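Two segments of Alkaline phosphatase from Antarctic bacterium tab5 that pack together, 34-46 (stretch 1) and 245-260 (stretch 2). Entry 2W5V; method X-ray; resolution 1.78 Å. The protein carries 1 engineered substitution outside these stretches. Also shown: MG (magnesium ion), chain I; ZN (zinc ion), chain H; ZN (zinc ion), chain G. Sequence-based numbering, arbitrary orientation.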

# COMPACT_ATOMS: atom_id res chain seq x y z
N PRO B 34 -19.60 -3.82 -16.16
CA PRO B 34 -18.96 -2.85 -17.07
C PRO B 34 -19.04 -3.33 -18.51
O PRO B 34 -18.88 -4.53 -18.76
CB PRO B 34 -17.49 -2.86 -16.63
CG PRO B 34 -17.33 -4.00 -15.68
CD PRO B 34 -18.63 -4.72 -15.52
N LYS B 35 -19.26 -2.41 -19.44
CA LYS B 35 -19.19 -2.73 -20.86
C LYS B 35 -17.74 -2.71 -21.33
O LYS B 35 -17.31 -3.57 -22.10
CB LYS B 35 -20.02 -1.72 -21.65
CG LYS B 35 -19.84 -1.80 -23.17
CD LYS B 35 -20.74 -0.78 -23.87
CE LYS B 35 -20.67 -0.90 -25.38
NZ LYS B 35 -21.72 -0.10 -26.06
N ASN B 36 -17.00 -1.72 -20.85
CA ASN B 36 -15.60 -1.51 -21.23
C ASN B 36 -14.67 -1.69 -20.04
O ASN B 36 -15.06 -1.49 -18.89
CB ASN B 36 -15.42 -0.09 -21.77
CG ASN B 36 -16.45 0.27 -22.82
OD1 ASN B 36 -16.58 -0.40 -23.83
ND2 ASN B 36 -17.18 1.36 -22.57
N VAL B 37 -13.42 -2.02 -20.33
CA VAL B 37 -12.40 -2.15 -19.30
C VAL B 37 -11.11 -1.46 -19.76
O VAL B 37 -10.65 -1.67 -20.88
CB VAL B 37 -12.08 -3.61 -19.00
CG1 VAL B 37 -10.99 -3.71 -17.95
CG2 VAL B 37 -13.33 -4.35 -18.54
N ILE B 38 -10.55 -0.62 -18.89
CA ILE B 38 -9.24 -0.05 -19.13
C ILE B 38 -8.32 -0.49 -18.00
O ILE B 38 -8.60 -0.23 -16.83
CB ILE B 38 -9.29 1.48 -19.17
CG1 ILE B 38 -10.24 1.96 -20.29
CG2 ILE B 38 -7.89 2.05 -19.36
CD1 ILE B 38 -10.62 3.43 -20.19
N LEU B 39 -7.25 -1.19 -18.34
CA LEU B 39 -6.29 -1.66 -17.35
C LEU B 39 -4.98 -0.90 -17.49
O LEU B 39 -4.30 -1.01 -18.51
CB LEU B 39 -6.06 -3.16 -17.53
CG LEU B 39 -4.94 -3.74 -16.67
CD1 LEU B 39 -5.24 -3.53 -15.19
CD2 LEU B 39 -4.75 -5.20 -17.00
N LEU B 40 -4.64 -0.09 -16.50
CA LEU B 40 -3.41 0.71 -16.57
C LEU B 40 -2.39 0.10 -15.63
O LEU B 40 -2.67 -0.16 -14.46
CB LEU B 40 -3.69 2.16 -16.17
CG LEU B 40 -4.81 2.85 -16.94
CD1 LEU B 40 -5.19 4.16 -16.31
CD2 LEU B 40 -4.39 3.05 -18.37
N ILE B 41 -1.21 -0.15 -16.16
CA ILE B 41 -0.16 -0.82 -15.42
C ILE B 41 1.04 0.10 -15.31
O ILE B 41 1.60 0.53 -16.32
CB ILE B 41 0.27 -2.12 -16.12
CG1 ILE B 41 -0.90 -3.10 -16.21
CG2 ILE B 41 1.45 -2.75 -15.40
CD1 ILE B 41 -0.57 -4.37 -16.98
N SER B 42 1.42 0.41 -14.08
CA SER B 42 2.63 1.17 -13.82
C SER B 42 3.72 0.16 -13.48
O SER B 42 3.72 -0.42 -12.39
CB SER B 42 2.42 2.11 -12.64
OG SER B 42 1.76 1.45 -11.57
N ASP B 43 4.63 -0.06 -14.42
CA ASP B 43 5.65 -1.08 -14.21
C ASP B 43 6.64 -0.65 -13.13
O ASP B 43 7.27 0.40 -13.24
CB ASP B 43 6.39 -1.39 -15.52
CG ASP B 43 7.10 -2.72 -15.47
OD1 ASP B 43 7.81 -2.96 -14.47
OD2 ASP B 43 6.94 -3.55 -16.39
N GLY B 44 6.75 -1.45 -12.08
CA GLY B 44 7.72 -1.22 -11.03
C GLY B 44 7.29 -0.23 -9.95
O GLY B 44 8.11 0.15 -9.12
N ALA B 45 6.02 0.16 -9.95
CA ALA B 45 5.55 1.14 -8.97
C ALA B 45 4.96 0.52 -7.70
O ALA B 45 3.84 0.00 -7.71
CB ALA B 45 4.52 2.09 -9.61
N GLY B 46 5.72 0.56 -6.61
CA GLY B 46 5.16 0.17 -5.32
C GLY B 46 4.39 1.34 -4.71
O GLY B 46 4.26 2.38 -5.32
N ASP B 245 -18.59 2.71 -33.60
CA ASP B 245 -19.74 1.87 -33.88
C ASP B 245 -20.34 1.28 -32.61
O ASP B 245 -20.88 0.18 -32.62
CB ASP B 245 -19.36 0.74 -34.84
CG ASP B 245 -18.75 1.25 -36.14
OD1 ASP B 245 -17.89 0.54 -36.71
OD2 ASP B 245 -19.13 2.35 -36.58
N ASN B 246 -20.22 2.03 -31.51
CA ASN B 246 -20.81 1.64 -30.23
C ASN B 246 -20.26 0.32 -29.70
O ASN B 246 -20.93 -0.40 -28.97
CB ASN B 246 -22.33 1.56 -30.36
CG ASN B 246 -23.04 1.81 -29.04
OD1 ASN B 246 -22.65 2.69 -28.27
ND2 ASN B 246 -24.08 1.03 -28.77
N SER B 247 -19.02 0.01 -30.09
CA SER B 247 -18.39 -1.25 -29.73
C SER B 247 -17.86 -1.19 -28.30
O SER B 247 -17.44 -0.15 -27.83
CB SER B 247 -17.24 -1.53 -30.70
OG SER B 247 -16.54 -2.70 -30.33
N ALA B 248 -17.88 -2.32 -27.60
CA ALA B 248 -17.23 -2.39 -26.30
C ALA B 248 -15.73 -2.58 -26.52
O ALA B 248 -15.30 -3.02 -27.59
CB ALA B 248 -17.79 -3.54 -25.50
N PHE B 249 -14.92 -2.24 -25.53
CA PHE B 249 -13.48 -2.33 -25.70
C PHE B 249 -12.73 -2.74 -24.44
O PHE B 249 -13.22 -2.58 -23.32
CB PHE B 249 -12.92 -1.01 -26.25
CG PHE B 249 -13.06 0.17 -25.31
CD1 PHE B 249 -12.15 0.38 -24.28
CD2 PHE B 249 -14.09 1.09 -25.48
CE1 PHE B 249 -12.26 1.47 -23.42
CE2 PHE B 249 -14.21 2.20 -24.63
CZ PHE B 249 -13.30 2.38 -23.60
N PHE B 250 -11.54 -3.28 -24.65
CA PHE B 250 -10.58 -3.53 -23.59
C PHE B 250 -9.26 -2.87 -23.99
O PHE B 250 -8.80 -3.04 -25.12
CB PHE B 250 -10.36 -5.04 -23.40
CG PHE B 250 -9.22 -5.36 -22.49
CD1 PHE B 250 -9.42 -5.46 -21.11
CD2 PHE B 250 -7.94 -5.52 -22.99
CE1 PHE B 250 -8.37 -5.73 -20.27
CE2 PHE B 250 -6.88 -5.79 -22.15
CZ PHE B 250 -7.09 -5.90 -20.78
N ILE B 251 -8.66 -2.11 -23.08
CA ILE B 251 -7.37 -1.46 -23.33
C ILE B 251 -6.43 -1.73 -22.16
O ILE B 251 -6.85 -1.67 -21.00
CB ILE B 251 -7.53 0.08 -23.47
CG1 ILE B 251 -8.31 0.42 -24.73
CG2 ILE B 251 -6.18 0.78 -23.49
CD1 ILE B 251 -8.86 1.85 -24.73
N MET B 252 -5.18 -2.04 -22.46
CA MET B 252 -4.11 -2.04 -21.45
C MET B 252 -3.12 -0.95 -21.87
O MET B 252 -2.60 -0.99 -22.98
CB MET B 252 -3.39 -3.39 -21.38
CG MET B 252 -2.42 -3.52 -20.20
SD MET B 252 -0.86 -2.61 -20.36
CE MET B 252 -0.09 -3.54 -21.70
N SER B 253 -2.91 0.03 -21.00
CA SER B 253 -1.90 1.07 -21.21
C SER B 253 -0.84 0.99 -20.11
O SER B 253 -1.17 0.89 -18.92
CB SER B 253 -2.52 2.47 -21.19
OG SER B 253 -3.49 2.60 -22.21
N GLU B 254 0.43 1.05 -20.49
CA GLU B 254 1.50 0.86 -19.53
C GLU B 254 2.38 2.09 -19.40
O GLU B 254 2.88 2.61 -20.40
CB GLU B 254 2.36 -0.33 -19.91
CG GLU B 254 3.46 -0.59 -18.89
CD GLU B 254 4.58 -1.45 -19.42
OE1 GLU B 254 4.73 -1.56 -20.65
OE2 GLU B 254 5.32 -2.00 -18.58
N GLY B 255 2.58 2.54 -18.16
CA GLY B 255 3.66 3.47 -17.85
C GLY B 255 4.91 2.63 -17.67
O GLY B 255 5.27 2.25 -16.56
N SER B 256 5.58 2.34 -18.78
CA SER B 256 6.62 1.32 -18.84
C SER B 256 7.91 1.68 -18.12
O SER B 256 8.62 0.80 -17.61
CB SER B 256 6.94 1.00 -20.30
OG SER B 256 5.77 0.75 -21.06
N GLN B 257 8.24 2.97 -18.09
CA GLN B 257 9.60 3.37 -17.72
C GLN B 257 9.79 3.72 -16.25
O GLN B 257 10.90 4.06 -15.83
CB GLN B 257 10.11 4.49 -18.63
CG GLN B 257 10.11 4.09 -20.10
CD GLN B 257 10.85 5.07 -20.97
OE1 GLN B 257 11.78 5.75 -20.52
NE2 GLN B 257 10.45 5.15 -22.24
N ILE B 258 8.71 3.64 -15.47
CA ILE B 258 8.84 3.81 -14.04
C ILE B 258 9.84 2.78 -13.51
O ILE B 258 10.68 3.08 -12.65
CB ILE B 258 7.48 3.64 -13.34
CG1 ILE B 258 6.49 4.71 -13.84
CG2 ILE B 258 7.66 3.74 -11.82
CD1 ILE B 258 5.02 4.35 -13.64
N ASP B 259 9.76 1.57 -14.05
CA ASP B 259 10.65 0.48 -13.68
C ASP B 259 12.12 0.83 -13.94
O ASP B 259 13.00 0.55 -13.14
CB ASP B 259 10.24 -0.77 -14.48
CG ASP B 259 11.11 -1.98 -14.18
OD1 ASP B 259 11.23 -2.37 -13.01
OD2 ASP B 259 11.67 -2.56 -15.13
N TRP B 260 12.37 1.49 -15.07
CA TRP B 260 13.74 1.80 -15.46
C TRP B 260 14.37 2.86 -14.55
O TRP B 260 15.55 2.78 -14.23
CB TRP B 260 13.79 2.22 -16.93
CG TRP B 260 13.11 1.22 -17.85
CD1 TRP B 260 12.64 -0.01 -17.50
CD2 TRP B 260 12.86 1.37 -19.25
NE1 TRP B 260 12.09 -0.64 -18.60
CE2 TRP B 260 12.21 0.19 -19.69
CE3 TRP B 260 13.11 2.38 -20.19
CZ2 TRP B 260 11.81 -0.01 -21.01
CZ3 TRP B 260 12.71 2.19 -21.50
CH2 TRP B 260 12.07 1.00 -21.91
MG MG I . 6.96 -3.31 -18.47
ZN ZN H . 7.98 -4.95 -14.30
ZN ZN G . 12.50 -4.36 -14.02
O HOH W 1 -17.89 1.57 -25.69
O HOH W 2 10.31 2.08 -9.92
O HOH W 3 6.94 -3.25 -20.75
O HOH W 4 8.49 -1.75 -18.23
O HOH W 5 13.50 -5.31 -16.20
O HOH W 6 8.68 -4.83 -18.72

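Two neighbouring parallel strands, joined by an unbroken ladder of backbone hydrogen bonds and packed with apolar side chains, run together into a metal site that their C-terminal ends help to build. The N-to-C directions of the strands differ by only 10°, and their axes come within 4.7 Å.

The register is regular, pairing Val 37 with Phe 250 and continuing residue by residue to Ser 42 with Gly 255. As parallel pairing requires, the odd-numbered residues of the first strand turn both their N and O toward the partner. Val 37 N donates to Phe 249 O at 3.0 Å and Ile 251 N to Val 37 O at 3.0 Å; Leu 39 N then reaches Ile 251 O at 2.7 Å, nearly linear at 176°. Ser 253 N to Leu 39 O (3.0 Å), Ile 41 N to Ser 253 O (2.9 Å) and Gly 255 N to Ile 41 O (2.9 Å) carry the pattern on, and Asp 43 N to Gly 255 O at 3.2 Å closes it. CA-H...O contacts fill the spaces between, the shortest from Met 252 CA to Leu 39 O at 3.1 Å.

At the start of the ladder, side chains supplement the backbone. Asn 36 OD1 accepts from Phe 249 N at 3.0 Å, while Asn 36 CB lies over the face of the Phe 249 ring, 3.8 Å from its centroid. One short polar residue thus caters to both the amide and the aromatic ring of its partner. Water 1 donates to both Asn 36 OD1 and Ser 247 O. Farther out, the extended, all-t chain of Lys 35 brings NZ to Asn 246 O at 3.0 Å, a hydrogen bond to a main-chain carbonyl.

Alternation sorts the side chains. Val 37, Leu 39 and Ile 41 share a face with Phe 250, Met 252 and Glu 254; there Val 37 CB meets Phe 250 CD1 at 3.9 Å and Ile 41 CD1 meets Met 252 CG at 3.8 Å. On the other face, Leu 40 CD2 packs against Ser 253 CB at 3.4 Å, and the m rotamer of Ile 258 places its CD1 3.6 Å from Ser 42 CB.

Beyond the apolar pairs, the chemistry changes to carboxylates. Asp 43 OD2 and Glu 254 OE2 stand 3.1 Å apart, a spacing explained by the magnesium ion that each binds at 2.1 Å. Asp 43 OD1 also binds a zinc ion at 2.0 Å, so one side chain bridges two metals, and Asp 259 binds the other zinc through OD1 and OD2. Ser 256 OG steadies Glu 254 by donating to OE1 at 2.6 Å.

Gly 44 lets the turn from Ser 42 to Ala 45, type II, fit here: its phi is positive, and an ideal CB would lie 2.9 Å from Asp 259 CA, a clash. Water 2 spans the same junction, donating to Gly 44 O and Ile 258 O.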